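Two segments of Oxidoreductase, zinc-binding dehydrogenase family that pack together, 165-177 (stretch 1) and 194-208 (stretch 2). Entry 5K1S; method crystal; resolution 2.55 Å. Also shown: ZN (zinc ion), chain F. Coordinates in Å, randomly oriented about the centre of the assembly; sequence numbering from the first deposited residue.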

ATOM      1  N   CYS A 165       1.415 -14.133  19.655  1.00 54.64           N
ATOM      2  CA  CYS A 165       0.547 -13.839  18.519  1.00 53.58           C
ATOM      3  C   CYS A 165       0.522 -12.346  18.213  1.00 53.38           C
ATOM      4  O   CYS A 165       0.715 -11.934  17.064  1.00 54.36           O
ATOM      5  CB  CYS A 165      -0.865 -14.355  18.795  1.00 51.30           C
ATOM      6  SG  CYS A 165      -1.935 -14.387  17.335  1.00 50.73           S
ATOM      7  N   CYS A 166       0.288 -11.519  19.228  1.00 58.17           N
ATOM      8  CA  CYS A 166       0.119 -10.085  19.028  1.00 57.77           C
ATOM      9  C   CYS A 166       1.436  -9.326  18.966  1.00 59.89           C
ATOM     10  O   CYS A 166       1.417  -8.090  18.955  1.00 59.71           O
ATOM     11  CB  CYS A 166      -0.756  -9.507  20.139  1.00 55.69           C
ATOM     12  SG  CYS A 166      -2.374 -10.273  20.226  1.00 53.40           S
ATOM     13  N   THR A 167       2.569 -10.024  18.926  1.00 58.19           N
ATOM     14  CA  THR A 167       3.863  -9.369  18.777  1.00 60.64           C
ATOM     15  C   THR A 167       4.664 -10.042  17.671  1.00 62.93           C
ATOM     16  O   THR A 167       4.736  -9.529  16.549  1.00 63.66           O
ATOM     17  CB  THR A 167       4.639  -9.397  20.094  1.00 61.68           C
ATOM     18  OG1 THR A 167       4.780 -10.749  20.540  1.00 62.09           O
ATOM     19  CG2 THR A 167       3.913  -8.585  21.156  1.00 59.75           C
ATOM     20  N   THR A 168       5.267 -11.193  17.973  1.00 58.53           N
ATOM     21  CA  THR A 168       6.022 -11.916  16.956  1.00 60.81           C
ATOM     22  C   THR A 168       5.111 -12.441  15.854  1.00 59.64           C
ATOM     23  O   THR A 168       5.520 -12.493  14.689  1.00 61.11           O
ATOM     24  CB  THR A 168       6.796 -13.067  17.596  1.00 62.43           C
ATOM     25  OG1 THR A 168       7.613 -12.564  18.661  1.00 63.58           O
ATOM     26  CG2 THR A 168       7.681 -13.762  16.568  1.00 65.02           C
ATOM     27  N   GLY A 169       3.885 -12.838  16.196  1.00 46.60           N
ATOM     28  CA  GLY A 169       2.942 -13.248  15.167  1.00 45.47           C
ATOM     29  C   GLY A 169       2.667 -12.134  14.176  1.00 45.40           C
ATOM     30  O   GLY A 169       2.713 -12.338  12.959  1.00 46.27           O
ATOM     31  N   THR A 170       2.387 -10.934  14.686  1.00 53.05           N
ATOM     32  CA  THR A 170       2.181  -9.786  13.810  1.00 53.22           C
ATOM     33  C   THR A 170       3.451  -9.452  13.040  1.00 55.92           C
ATOM     34  O   THR A 170       3.391  -9.064  11.868  1.00 56.56           O
ATOM     35  CB  THR A 170       1.722  -8.582  14.632  1.00 51.78           C
ATOM     36  OG1 THR A 170       0.536  -8.925  15.360  1.00 49.38           O
ATOM     37  CG2 THR A 170       1.435  -7.386  13.728  1.00 52.07           C
ATOM     38  N   ALA A 171       4.611  -9.596  13.685  1.00 66.95           N
ATOM     39  CA  ALA A 171       5.873  -9.295  13.017  1.00 69.77           C
ATOM     40  C   ALA A 171       6.076 -10.184  11.797  1.00 70.66           C
ATOM     41  O   ALA A 171       6.484  -9.704  10.733  1.00 71.91           O
ATOM     42  CB  ALA A 171       7.035  -9.455  13.996  1.00 71.69           C
ATOM     43  N   VAL A 172       5.802 -11.484  11.931  1.00 48.71           N
ATOM     44  CA  VAL A 172       5.931 -12.389  10.791  1.00 49.52           C
ATOM     45  C   VAL A 172       5.045 -11.919   9.645  1.00 48.53           C
ATOM     46  O   VAL A 172       5.489 -11.811   8.496  1.00 49.91           O
ATOM     47  CB  VAL A 172       5.594 -13.833  11.211  1.00 48.84           C
ATOM     48  CG1 VAL A 172       5.539 -14.757   9.994  1.00 49.42           C
ATOM     49  CG2 VAL A 172       6.617 -14.346  12.217  1.00 50.34           C
ATOM     50  N   HIS A 173       3.776 -11.637   9.941  1.00 50.17           N
ATOM     51  CA  HIS A 173       2.861 -11.171   8.905  1.00 49.47           C
ATOM     52  C   HIS A 173       3.362  -9.877   8.272  1.00 50.62           C
ATOM     53  O   HIS A 173       3.297  -9.709   7.049  1.00 51.36           O
ATOM     54  CB  HIS A 173       1.465 -10.976   9.498  1.00 47.12           C
ATOM     55  CG  HIS A 173       0.409 -10.689   8.476  1.00 46.64           C
ATOM     56  ND1 HIS A 173       0.255 -11.441   7.332  1.00 47.42           N
ATOM     57  CD2 HIS A 173      -0.550  -9.734   8.430  1.00 45.71           C
ATOM     58  CE1 HIS A 173      -0.751 -10.960   6.624  1.00 47.04           C
ATOM     59  NE2 HIS A 173      -1.257  -9.924   7.268  1.00 46.07           N
ATOM     60  N   THR A 174       3.879  -8.958   9.090  1.00 45.59           N
ATOM     61  CA  THR A 174       4.332  -7.662   8.593  1.00 46.68           C
ATOM     62  C   THR A 174       5.670  -7.777   7.872  1.00 49.28           C
ATOM     63  O   THR A 174       5.805  -7.345   6.723  1.00 50.23           O
ATOM     64  CB  THR A 174       4.446  -6.672   9.755  1.00 46.23           C
ATOM     65  OG1 THR A 174       3.194  -6.596  10.448  1.00 43.77           O
ATOM     66  CG2 THR A 174       4.830  -5.285   9.253  1.00 47.23           C
ATOM     67  N   VAL A 175       6.671  -8.352   8.540  1.00 58.13           N
ATOM     68  CA  VAL A 175       8.027  -8.364   8.005  1.00 60.84           C
ATOM     69  C   VAL A 175       8.127  -9.294   6.801  1.00 61.47           C
ATOM     70  O   VAL A 175       8.743  -8.951   5.786  1.00 63.00           O
ATOM     71  CB  VAL A 175       9.021  -8.763   9.112  1.00 62.22           C
ATOM     72  CG1 VAL A 175      10.448  -8.818   8.576  1.00 65.17           C
ATOM     73  CG2 VAL A 175       8.927  -7.795  10.286  1.00 61.70           C
ATOM     74  N   ARG A 176       7.529 -10.483   6.892  1.00 64.69           N
ATOM     75  CA  ARG A 176       7.733 -11.532   5.897  1.00 65.51           C
ATOM     76  C   ARG A 176       6.590 -11.621   4.893  1.00 64.20           C
ATOM     77  O   ARG A 176       6.779 -11.360   3.701  1.00 65.25           O
ATOM     78  CB  ARG A 176       7.907 -12.883   6.597  1.00 65.43           C
ATOM     79  CG  ARG A 176       9.214 -13.028   7.320  1.00 67.37           C
ATOM     80  CD  ARG A 176       9.375 -14.445   7.802  1.00 67.57           C
ATOM     81  NE  ARG A 176      10.643 -14.649   8.490  1.00 69.75           N
ATOM     82  CZ  ARG A 176      10.975 -15.771   9.120  1.00 70.34           C
ATOM     83  NH1 ARG A 176      10.126 -16.792   9.152  1.00 68.89           N
ATOM     84  NH2 ARG A 176      12.151 -15.871   9.721  1.00 72.48           N
ATOM     85  N   THR A 177       5.401 -12.004   5.359  1.00 57.39           N
ATOM     86  CA  THR A 177       4.294 -12.277   4.450  1.00 56.42           C
ATOM     87  C   THR A 177       3.984 -11.061   3.585  1.00 56.60           C
ATOM     88  O   THR A 177       3.887 -11.164   2.357  1.00 57.41           O
ATOM     89  CB  THR A 177       3.059 -12.702   5.246  1.00 54.24           C
ATOM     90  OG1 THR A 177       3.462 -13.479   6.382  1.00 53.95           O
ATOM     91  CG2 THR A 177       2.129 -13.526   4.379  1.00 53.83           C
TER
HETATM   92 ZN    ZN F 402      -3.919  -8.560  20.544  1.00 70.31          ZN
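Stretch 2 194-208: GGVGLSSVQLARLDG

Stretch 2 is a helix from Gly 195 to Leu 206, with Gly 194 at its N-cap position, and it runs in broadly the same direction as the helix of stretch 1. The axes cross at -48° and approach to 7.5 Å. Near the N-terminal end, Thr 167 CB lies 3.5 Å from Gly 195 O; a CB on Gly 195 would clash with Thr 167 CG2, so the bare glycine leaves room for that methyl. Beside it, Val 196 CG2 packs 3.4 Å from Cys 166 O, the backbone of a residue whose SG binds zinc.

One turn on, Ser 199 points toward stretch 1. Its OG hydrogen-bonds Thr 168 OG1 at 2.8 Å, pairing two buried hydroxyls, while its CB rests 3.8 Å from Ala 171 CB. Ser 200 OG, 3.7 Å from Ala 171 CB, bonds back to Val 196 O at 2.9 Å, so its hydroxyl is satisfied.

The main bump is Leu 203, a knob set among Ala 171, Val 172, Val 175 and Arg 176. Its CD2 lies 3.6 Å from Ala 171 O and 3.8 Å from Val 175 CB; its CD1 covers one guanidinium face of Arg 176. Asp 207, just past the helix, completes a salt bridge, its OD2 3.5 Å from Arg 176 NE, though the hydrogen bond is weak.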

ATOM      1  N   GLY A 194       8.017  -0.952  21.252  1.00 54.34           N
ATOM      2  CA  GLY A 194       6.813  -1.678  21.584  1.00 51.74           C
ATOM      3  C   GLY A 194       6.958  -3.179  21.394  1.00 52.36           C
ATOM      4  O   GLY A 194       7.990  -3.696  20.965  1.00 54.87           O
ATOM      5  N   GLY A 195       5.877  -3.889  21.724  1.00 51.46           N
ATOM      6  CA  GLY A 195       5.888  -5.338  21.600  1.00 51.72           C
ATOM      7  C   GLY A 195       6.057  -5.796  20.164  1.00 52.50           C
ATOM      8  O   GLY A 195       6.855  -6.691  19.873  1.00 54.43           O
ATOM      9  N   VAL A 196       5.301  -5.191  19.245  1.00 56.89           N
ATOM     10  CA  VAL A 196       5.446  -5.522  17.831  1.00 57.90           C
ATOM     11  C   VAL A 196       6.815  -5.089  17.323  1.00 60.99           C
ATOM     12  O   VAL A 196       7.469  -5.815  16.564  1.00 62.91           O
ATOM     13  CB  VAL A 196       4.312  -4.877  17.011  1.00 56.09           C
ATOM     14  CG1 VAL A 196       4.505  -5.144  15.519  1.00 57.55           C
ATOM     15  CG2 VAL A 196       2.959  -5.396  17.471  1.00 53.31           C
ATOM     16  N   GLY A 197       7.265  -3.901  17.727  1.00 48.87           N
ATOM     17  CA  GLY A 197       8.537  -3.398  17.235  1.00 51.84           C
ATOM     18  C   GLY A 197       9.700  -4.296  17.606  1.00 54.38           C
ATOM     19  O   GLY A 197      10.515  -4.661  16.755  1.00 56.65           O
ATOM     20  N   LEU A 198       9.792  -4.667  18.885  1.00 69.32           N
ATOM     21  CA  LEU A 198      10.895  -5.510  19.330  1.00 71.75           C
ATOM     22  C   LEU A 198      10.961  -6.803  18.529  1.00 72.29           C
ATOM     23  O   LEU A 198      12.047  -7.237  18.126  1.00 74.81           O
ATOM     24  CB  LEU A 198      10.756  -5.809  20.823  1.00 71.08           C
ATOM     25  CG  LEU A 198      10.964  -4.614  21.758  1.00 71.29           C
ATOM     26  CD1 LEU A 198      10.607  -4.989  23.188  1.00 70.42           C
ATOM     27  CD2 LEU A 198      12.396  -4.105  21.683  1.00 74.35           C
ATOM     28  N   SER A 199       9.813  -7.434  18.285  1.00 63.98           N
ATOM     29  CA  SER A 199       9.808  -8.657  17.489  1.00 64.42           C
ATOM     30  C   SER A 199      10.216  -8.377  16.049  1.00 65.91           C
ATOM     31  O   SER A 199      10.944  -9.168  15.438  1.00 67.73           O
ATOM     32  CB  SER A 199       8.429  -9.313  17.540  1.00 61.51           C
ATOM     33  OG  SER A 199       8.151  -9.815  18.835  1.00 60.43           O
ATOM     34  N   SER A 200       9.760  -7.253  15.491  1.00 58.97           N
ATOM     35  CA  SER A 200      10.126  -6.909  14.121  1.00 60.43           C
ATOM     36  C   SER A 200      11.623  -6.657  14.001  1.00 63.62           C
ATOM     37  O   SER A 200      12.263  -7.118  13.047  1.00 65.36           O
ATOM     38  CB  SER A 200       9.336  -5.684  13.661  1.00 58.96           C
ATOM     39  OG  SER A 200       7.942  -5.931  13.708  1.00 56.09           O
ATOM     40  N   VAL A 201      12.201  -5.924  14.957  1.00 65.52           N
ATOM     41  CA  VAL A 201      13.643  -5.673  14.948  1.00 68.51           C
ATOM     42  C   VAL A 201      14.403  -6.990  14.857  1.00 69.97           C
ATOM     43  O   VAL A 201      15.237  -7.192  13.966  1.00 71.95           O
ATOM     44  CB  VAL A 201      14.058  -4.871  16.195  1.00 68.76           C
ATOM     45  CG1 VAL A 201      15.580  -4.810  16.330  1.00 71.54           C
ATOM     46  CG2 VAL A 201      13.480  -3.465  16.137  1.00 67.63           C
ATOM     47  N   GLN A 202      14.125  -7.904  15.788  1.00 83.02           N
ATOM     48  CA  GLN A 202      14.806  -9.195  15.785  1.00 84.30           C
ATOM     49  C   GLN A 202      14.577  -9.929  14.472  1.00 84.33           C
ATOM     50  O   GLN A 202      15.520 -10.440  13.858  1.00 86.33           O
ATOM     51  CB  GLN A 202      14.320 -10.047  16.958  1.00 82.95           C
ATOM     52  CG  GLN A 202      14.550  -9.431  18.324  1.00 82.89           C
ATOM     53  CD  GLN A 202      14.034 -10.312  19.441  1.00 81.62           C
ATOM     54  OE1 GLN A 202      14.727 -11.220  19.901  1.00 82.88           O
ATOM     55  NE2 GLN A 202      12.807 -10.055  19.880  1.00 79.06           N
ATOM     56  N   LEU A 203      13.321  -9.991  14.027  1.00 70.37           N
ATOM     57  CA  LEU A 203      13.002 -10.753  12.826  1.00 70.12           C
ATOM     58  C   LEU A 203      13.696 -10.165  11.603  1.00 71.96           C
ATOM     59  O   LEU A 203      14.148 -10.904  10.721  1.00 73.05           O
ATOM     60  CB  LEU A 203      11.486 -10.793  12.624  1.00 67.16           C
ATOM     61  CG  LEU A 203      10.953 -11.735  11.544  1.00 66.41           C
ATOM     62  CD1 LEU A 203      11.395 -13.172  11.788  1.00 67.19           C
ATOM     63  CD2 LEU A 203       9.436 -11.652  11.490  1.00 63.46           C
ATOM     64  N   ALA A 204      13.794  -8.836  11.533  1.00 73.10           N
ATOM     65  CA  ALA A 204      14.493  -8.205  10.420  1.00 74.97           C
ATOM     66  C   ALA A 204      15.985  -8.508  10.472  1.00 77.75           C
ATOM     67  O   ALA A 204      16.574  -8.955   9.481  1.00 79.00           O
ATOM     68  CB  ALA A 204      14.246  -6.696  10.436  1.00 74.78           C
ATOM     69  N   ARG A 205      16.615  -8.273  11.627  1.00 71.01           N
ATOM     70  CA  ARG A 205      18.030  -8.593  11.775  1.00 73.26           C
ATOM     71  C   ARG A 205      18.293 -10.073  11.538  1.00 73.71           C
ATOM     72  O   ARG A 205      19.375 -10.443  11.065  1.00 75.57           O
ATOM     73  CB  ARG A 205      18.518  -8.182  13.165  1.00 73.43           C
ATOM     74  N   LEU A 206      17.323 -10.935  11.853  1.00 80.10           N
ATOM     75  CA  LEU A 206      17.495 -12.362  11.607  1.00 80.42           C
ATOM     76  C   LEU A 206      17.471 -12.679  10.118  1.00 80.84           C
ATOM     77  O   LEU A 206      18.108 -13.643   9.681  1.00 82.05           O
ATOM     78  CB  LEU A 206      16.408 -13.157  12.335  1.00 78.16           C
ATOM     79  CG  LEU A 206      16.478 -14.682  12.197  1.00 78.33           C
ATOM     80  CD1 LEU A 206      16.012 -15.349  13.484  1.00 77.06           C
ATOM     81  CD2 LEU A 206      15.645 -15.180  11.020  1.00 77.12           C
ATOM     82  N   ASP A 207      16.744 -11.889   9.327  1.00100.07           N
ATOM     83  CA  ASP A 207      16.653 -12.095   7.889  1.00100.22           C
ATOM     84  C   ASP A 207      17.759 -11.374   7.124  1.00102.39           C
ATOM     85  O   ASP A 207      17.602 -11.111   5.926  1.00102.39           O
ATOM     86  CB  ASP A 207      15.280 -11.649   7.383  1.00 97.89           C
ATOM     87  CG  ASP A 207      14.165 -12.577   7.831  1.00 95.60           C
ATOM     88  OD1 ASP A 207      14.402 -13.400   8.741  1.00 95.73           O
ATOM     89  OD2 ASP A 207      13.049 -12.481   7.275  1.00 93.68           O
ATOM     90  N   GLY A 208      18.865 -11.052   7.786  1.00 96.80           N
ATOM     91  CA  GLY A 208      20.008 -10.457   7.114  1.00 97.82           C
ATOM     92  C   GLY A 208      19.779  -9.044   6.624  1.00 96.93           C
ATOM     93  O   GLY A 208      20.242  -8.690   5.531  1.00 99.49           O
TER